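Local atomic coordinates of glucose-inhibited division protein A-related protein, probable oxidoreductase (Thermus thermophilus, PDB entry 2CUL), a protein that binds flavin-adenine dinucleotide through a Rossmann-type fold and is probably an oxidoreductase related to glucose-inhibited division protein A. Residues 190-204 with 217-229. Sequence-based numbering, arbitrary orientation.
Sequences EKTFRLKRLEGLYAV and SEEGKRLAEHLLH
The ring of Phe193 lies between helix 217-229 and the loop that precedes strand 194-195. Leu223 CB sits over the centre of one face, 3.6 Å from the ring centroid and 6° off its normal, a well-centred CH-pi contact; Glu190 O lies above the rim of the opposite face. At the ring's edge are Ala203 O and Arg222 CG, and the guanidinium of Arg222 lies beside the CZ end of the ring, where the modelled approach is too close to be relied on. Leu227 CD2 packs over one face of Tyr202, 4.0 Å from the centroid, while Thr192 CA makes a CH-pi contact with a face of the His226 ring. A water at the edge of both rings joins Tyr202 OH to His226 NE2. Leu223 splits its two branches, CD1 against Phe193 CG and CD2 against Val204 CB at 3.8 Å.

The polar grip belongs to Arg222. Its end nitrogens both bond to one atom, NH1 to Glu190 O at 2.8 Å and NH2 to the same Glu190 O at 2.9 Å, from one face of the carbonyl plane. A bend at chi3 (73°) turns the guanidinium so that NE and NH2 also meet Glu219 side-on, with NE to Glu219 OE2 at 2.9 Å and nearly straight (172°). Arg209 forms salt bridges to the carboxylates of both Glu190 and Glu219. Replacing Arg222 with alanine is likely to leave Glu190 O without its two donors and the Glu219 carboxylate held less firmly.

The contact thus seats the C-terminal helix of the Rossmann-type domain against edge strand 201-203 and the loop 190-193: apolar contacts fill the inner side, and a charge-backed arginine ties the helix to a loop carbonyl.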
loop_
_atom_site.group_PDB
_atom_site.type_symbol
_atom_site.label_atom_id
_atom_site.label_comp_id
_atom_site.label_asym_id
_atom_site.label_seq_id
_atom_site.Cartn_x
_atom_site.Cartn_y
_atom_site.Cartn_z
ATOM N N GLU A 190 6.857 13.719 -6.524
ATOM C CA GLU A 190 5.412 13.867 -6.362
ATOM C C GLU A 190 4.562 13.785 -7.631
ATOM O O GLU A 190 3.491 13.182 -7.623
ATOM C CB GLU A 190 5.112 15.182 -5.637
ATOM C CG GLU A 190 3.670 15.330 -5.187
ATOM C CD GLU A 190 3.417 16.651 -4.484
ATOM O OE1 GLU A 190 4.136 16.954 -3.509
ATOM O OE2 GLU A 190 2.498 17.384 -4.903
ATOM N N LYS A 191 5.034 14.382 -8.717
ATOM C CA LYS A 191 4.275 14.382 -9.967
ATOM C C LYS A 191 4.161 13.022 -10.651
ATOM O O LYS A 191 3.164 12.742 -11.318
ATOM C CB LYS A 191 4.894 15.372 -10.957
ATOM C CG LYS A 191 4.950 16.811 -10.470
ATOM C CD LYS A 191 5.649 17.704 -11.488
ATOM C CE LYS A 191 7.085 17.254 -11.728
ATOM N NZ LYS A 191 7.773 18.082 -12.758
ATOM N N THR A 192 5.176 12.180 -10.480
ATOM C CA THR A 192 5.213 10.867 -11.119
ATOM C C THR A 192 5.150 9.683 -10.164
ATOM O O THR A 192 5.019 8.541 -10.604
ATOM C CB THR A 192 6.499 10.711 -11.933
ATOM O OG1 THR A 192 7.626 10.807 -11.050
ATOM C CG2 THR A 192 6.599 11.806 -12.988
ATOM N N PHE A 193 5.275 9.956 -8.869
ATOM C CA PHE A 193 5.256 8.916 -7.839
ATOM C C PHE A 193 6.530 8.081 -7.864
ATOM O O PHE A 193 6.640 7.082 -7.162
ATOM C CB PHE A 193 4.046 7.998 -8.025
ATOM C CG PHE A 193 2.730 8.668 -7.758
ATOM C CD1 PHE A 193 2.194 8.690 -6.476
ATOM C CD2 PHE A 193 2.037 9.296 -8.789
ATOM C CE1 PHE A 193 0.981 9.330 -6.220
ATOM C CE2 PHE A 193 0.825 9.939 -8.544
ATOM C CZ PHE A 193 0.297 9.955 -7.258
ATOM N N ARG A 194 7.502 8.504 -8.664
ATOM C CA ARG A 194 8.751 7.769 -8.784
ATOM C C ARG A 194 9.690 7.874 -7.588
ATOM O O ARG A 194 9.850 8.941 -6.995
ATOM C CB ARG A 194 9.517 8.242 -10.026
ATOM C CG ARG A 194 8.918 7.809 -11.353
ATOM C CD ARG A 194 9.461 6.455 -11.784
ATOM N NE ARG A 194 10.879 6.529 -12.132
ATOM C CZ ARG A 194 11.863 5.967 -11.434
ATOM N NH1 ARG A 194 13.119 6.103 -11.838
ATOM N NH2 ARG A 194 11.597 5.257 -10.345
ATOM N N LEU A 195 10.285 6.740 -7.230
ATOM C CA LEU A 195 11.304 6.696 -6.190
ATOM C C LEU A 195 12.522 6.669 -7.113
ATOM O O LEU A 195 12.998 5.609 -7.529
ATOM C CB LEU A 195 11.197 5.416 -5.353
ATOM C CG LEU A 195 10.080 5.417 -4.301
ATOM C CD1 LEU A 195 10.088 4.084 -3.557
ATOM C CD2 LEU A 195 10.285 6.568 -3.316
ATOM N N LYS A 196 12.978 7.870 -7.464
ATOM C CA LYS A 196 14.076 8.083 -8.404
ATOM C C LYS A 196 15.415 7.399 -8.180
ATOM O O LYS A 196 16.240 7.359 -9.098
ATOM C CB LYS A 196 14.319 9.587 -8.566
ATOM C CG LYS A 196 14.775 10.281 -7.296
ATOM C CD LYS A 196 15.091 11.745 -7.559
ATOM C CE LYS A 196 15.459 12.466 -6.275
ATOM N NZ LYS A 196 16.629 11.843 -5.592
ATOM N N ARG A 197 15.647 6.875 -6.982
ATOM C CA ARG A 197 16.908 6.203 -6.691
ATOM C C ARG A 197 17.146 5.028 -7.641
ATOM O O ARG A 197 18.286 4.732 -8.006
ATOM C CB ARG A 197 16.924 5.720 -5.236
ATOM C CG ARG A 197 18.247 5.106 -4.793
ATOM C CD ARG A 197 18.241 4.827 -3.293
ATOM N NE ARG A 197 18.184 6.056 -2.502
ATOM C CZ ARG A 197 19.249 6.753 -2.113
ATOM N NH1 ARG A 197 20.472 6.345 -2.434
ATOM N NH2 ARG A 197 19.093 7.859 -1.396
ATOM N N LEU A 198 16.066 4.365 -8.046
ATOM C CA LEU A 198 16.157 3.235 -8.963
ATOM C C LEU A 198 15.143 3.429 -10.088
ATOM O O LEU A 198 14.338 4.357 -10.046
ATOM C CB LEU A 198 15.873 1.929 -8.218
ATOM C CG LEU A 198 16.849 1.596 -7.084
ATOM C CD1 LEU A 198 16.332 0.424 -6.267
ATOM C CD2 LEU A 198 18.214 1.276 -7.671
ATOM N N GLU A 199 15.191 2.559 -11.093
ATOM C CA GLU A 199 14.268 2.649 -12.221
ATOM C C GLU A 199 13.059 1.734 -12.048
ATOM O O GLU A 199 13.147 0.705 -11.378
ATOM C CB GLU A 199 14.990 2.285 -13.522
ATOM C CG GLU A 199 16.122 3.229 -13.890
ATOM C CD GLU A 199 15.636 4.640 -14.160
ATOM O OE1 GLU A 199 14.729 4.809 -15.001
ATOM O OE2 GLU A 199 16.162 5.583 -13.533
ATOM N N GLY A 200 11.938 2.130 -12.653
ATOM C CA GLY A 200 10.709 1.353 -12.599
ATOM C C GLY A 200 10.037 1.225 -11.243
ATOM O O GLY A 200 9.137 0.400 -11.072
ATOM N N LEU A 201 10.446 2.062 -10.295
ATOM C CA LEU A 201 9.918 2.020 -8.934
ATOM C C LEU A 201 9.054 3.222 -8.575
ATOM O O LEU A 201 9.443 4.364 -8.806
ATOM C CB LEU A 201 11.083 1.927 -7.947
ATOM C CG LEU A 201 10.752 1.717 -6.468
ATOM C CD1 LEU A 201 10.078 0.366 -6.283
ATOM C CD2 LEU A 201 12.029 1.785 -5.646
ATOM N N TYR A 202 7.888 2.947 -7.993
ATOM C CA TYR A 202 6.944 3.986 -7.583
ATOM C C TYR A 202 6.529 3.760 -6.134
ATOM O O TYR A 202 6.693 2.670 -5.601
ATOM C CB TYR A 202 5.694 3.930 -8.465
ATOM C CG TYR A 202 5.976 4.157 -9.929
ATOM C CD1 TYR A 202 5.824 5.421 -10.497
ATOM C CD2 TYR A 202 6.424 3.117 -10.739
ATOM C CE1 TYR A 202 6.111 5.644 -11.837
ATOM C CE2 TYR A 202 6.716 3.328 -12.080
ATOM C CZ TYR A 202 6.558 4.595 -12.622
ATOM O OH TYR A 202 6.850 4.812 -13.950
ATOM N N ALA A 203 5.994 4.798 -5.500
ATOM C CA ALA A 203 5.521 4.692 -4.125
ATOM C C ALA A 203 4.305 5.598 -3.971
ATOM O O ALA A 203 4.220 6.650 -4.608
ATOM C CB ALA A 203 6.610 5.096 -3.153
ATOM N N VAL A 204 3.363 5.184 -3.132
ATOM C CA VAL A 204 2.145 5.960 -2.928
ATOM C C VAL A 204 1.583 5.737 -1.526
ATOM O O VAL A 204 1.858 4.718 -0.898
ATOM C CB VAL A 204 1.078 5.563 -3.984
ATOM C CG1 VAL A 204 0.624 4.126 -3.761
ATOM C CG2 VAL A 204 -0.102 6.506 -3.931
ATOM N N SER A 217 -6.800 7.562 -0.912
ATOM C CA SER A 217 -7.590 7.198 -2.081
ATOM C C SER A 217 -7.302 8.127 -3.261
ATOM O O SER A 217 -7.107 7.664 -4.384
ATOM C CB SER A 217 -9.081 7.240 -1.731
ATOM O OG SER A 217 -9.880 7.011 -2.880
ATOM N N GLU A 218 -7.282 9.435 -3.009
ATOM C CA GLU A 218 -7.006 10.400 -4.071
ATOM C C GLU A 218 -5.614 10.166 -4.645
ATOM O O GLU A 218 -5.407 10.261 -5.856
ATOM C CB GLU A 218 -7.119 11.828 -3.532
ATOM C CG GLU A 218 -8.492 12.134 -2.973
ATOM C CD GLU A 218 -8.552 13.459 -2.241
ATOM O OE1 GLU A 218 -7.525 13.867 -1.653
ATOM O OE2 GLU A 218 -9.634 14.083 -2.238
ATOM N N GLU A 219 -4.658 9.852 -3.778
ATOM C CA GLU A 219 -3.301 9.605 -4.241
ATOM C C GLU A 219 -3.220 8.346 -5.093
ATOM O O GLU A 219 -2.512 8.320 -6.097
ATOM C CB GLU A 219 -2.344 9.522 -3.052
ATOM C CG GLU A 219 -2.005 10.894 -2.492
ATOM C CD GLU A 219 -1.210 11.724 -3.485
ATOM O OE1 GLU A 219 0.016 11.521 -3.577
ATOM O OE2 GLU A 219 -1.812 12.566 -4.187
ATOM N N GLY A 220 -3.950 7.306 -4.696
ATOM C CA GLY A 220 -3.949 6.072 -5.462
ATOM C C GLY A 220 -4.534 6.287 -6.846
ATOM O O GLY A 220 -4.032 5.748 -7.834
ATOM N N LYS A 221 -5.606 7.071 -6.920
ATOM C CA LYS A 221 -6.239 7.361 -8.201
ATOM C C LYS A 221 -5.303 8.204 -9.066
ATOM O O LYS A 221 -5.199 7.991 -10.274
ATOM C CB LYS A 221 -7.559 8.106 -7.990
ATOM C CG LYS A 221 -8.291 8.416 -9.291
ATOM C CD LYS A 221 -9.668 8.995 -9.041
ATOM C CE LYS A 221 -10.425 9.170 -10.348
ATOM N NZ LYS A 221 -11.777 9.753 -10.129
ATOM N N ARG A 222 -4.620 9.162 -8.441
ATOM C CA ARG A 222 -3.693 10.033 -9.161
ATOM C C ARG A 222 -2.555 9.209 -9.756
ATOM O O ARG A 222 -2.108 9.463 -10.876
ATOM C CB ARG A 222 -3.132 11.105 -8.221
ATOM C CG ARG A 222 -2.330 12.204 -8.917
ATOM C CD ARG A 222 -2.075 13.384 -7.980
ATOM N NE ARG A 222 -1.085 13.107 -6.939
ATOM C CZ ARG A 222 0.233 13.107 -7.128
ATOM N NH1 ARG A 222 0.740 13.368 -8.328
ATOM N NH2 ARG A 222 1.048 12.862 -6.110
ATOM N N LEU A 223 -2.079 8.228 -8.999
ATOM C CA LEU A 223 -1.013 7.365 -9.486
ATOM C C LEU A 223 -1.536 6.541 -10.654
ATOM O O LEU A 223 -0.858 6.389 -11.668
ATOM C CB LEU A 223 -0.516 6.433 -8.375
ATOM C CG LEU A 223 0.355 5.254 -8.830
ATOM C CD1 LEU A 223 1.593 5.759 -9.564
ATOM C CD2 LEU A 223 0.747 4.418 -7.618
ATOM N N ALA A 224 -2.743 6.004 -10.507
ATOM C CA ALA A 224 -3.337 5.197 -11.570
ATOM C C ALA A 224 -3.436 6.011 -12.855
ATOM O O ALA A 224 -3.107 5.525 -13.938
ATOM C CB ALA A 224 -4.720 4.701 -11.147
ATOM N N GLU A 225 -3.887 7.257 -12.735
ATOM C CA GLU A 225 -4.016 8.120 -13.902
ATOM C C GLU A 225 -2.660 8.390 -14.540
ATOM O O GLU A 225 -2.548 8.455 -15.762
ATOM C CB GLU A 225 -4.692 9.433 -13.517
ATOM C CG GLU A 225 -6.097 9.242 -12.958
ATOM C CD GLU A 225 -6.750 10.546 -12.539
ATOM O OE1 GLU A 225 -6.087 11.348 -11.849
ATOM O OE2 GLU A 225 -7.928 10.763 -12.889
ATOM N N HIS A 226 -1.626 8.548 -13.717
ATOM C CA HIS A 226 -0.291 8.791 -14.247
ATOM C C HIS A 226 0.224 7.567 -15.001
ATOM O O HIS A 226 0.740 7.682 -16.116
ATOM C CB HIS A 226 0.689 9.136 -13.123
ATOM C CG HIS A 226 2.119 9.158 -13.569
ATOM N ND1 HIS A 226 2.609 10.102 -14.447
ATOM C CD2 HIS A 226 3.150 8.322 -13.303
ATOM C CE1 HIS A 226 3.879 9.845 -14.703
ATOM N NE2 HIS A 226 4.232 8.770 -14.023
ATOM N N LEU A 227 0.085 6.394 -14.391
ATOM C CA LEU A 227 0.548 5.156 -15.006
ATOM C C LEU A 227 -0.191 4.853 -16.303
ATOM O O LEU A 227 0.394 4.317 -17.247
ATOM C CB LEU A 227 0.390 3.988 -14.030
ATOM C CG LEU A 227 1.283 4.049 -12.786
ATOM C CD1 LEU A 227 0.951 2.905 -11.841
ATOM C CD2 LEU A 227 2.745 3.986 -13.214
ATOM N N LEU A 228 -1.477 5.184 -16.347
ATOM C CA LEU A 228 -2.270 4.945 -17.547
ATOM C C LEU A 228 -1.722 5.792 -18.688
ATOM O O LEU A 228 -1.745 5.382 -19.850
ATOM C CB LEU A 228 -3.737 5.292 -17.293
ATOM C CG LEU A 228 -4.483 4.269 -16.436
ATOM C CD1 LEU A 228 -5.859 4.797 -16.053
ATOM C CD2 LEU A 228 -4.604 2.965 -17.216
ATOM N N HIS A 229 -1.227 6.974 -18.343
ATOM C CA HIS A 229 -0.656 7.882 -19.323
ATOM C C HIS A 229 0.687 7.335 -19.799
ATOM O O HIS A 229 0.997 7.368 -20.989
ATOM C CB HIS A 229 -0.471 9.269 -18.699
ATOM C CG HIS A 229 0.150 10.272 -19.618
ATOM N ND1 HIS A 229 1.434 10.143 -20.103
ATOM C CD2 HIS A 229 -0.335 11.424 -20.141
ATOM C CE1 HIS A 229 1.714 11.173 -20.883
ATOM N NE2 HIS A 229 0.657 11.964 -20.922
HETATM O O HOH W 1 0.031 13.446 -11.049
HETATM O O HOH W 2 6.760 7.486 -14.558
#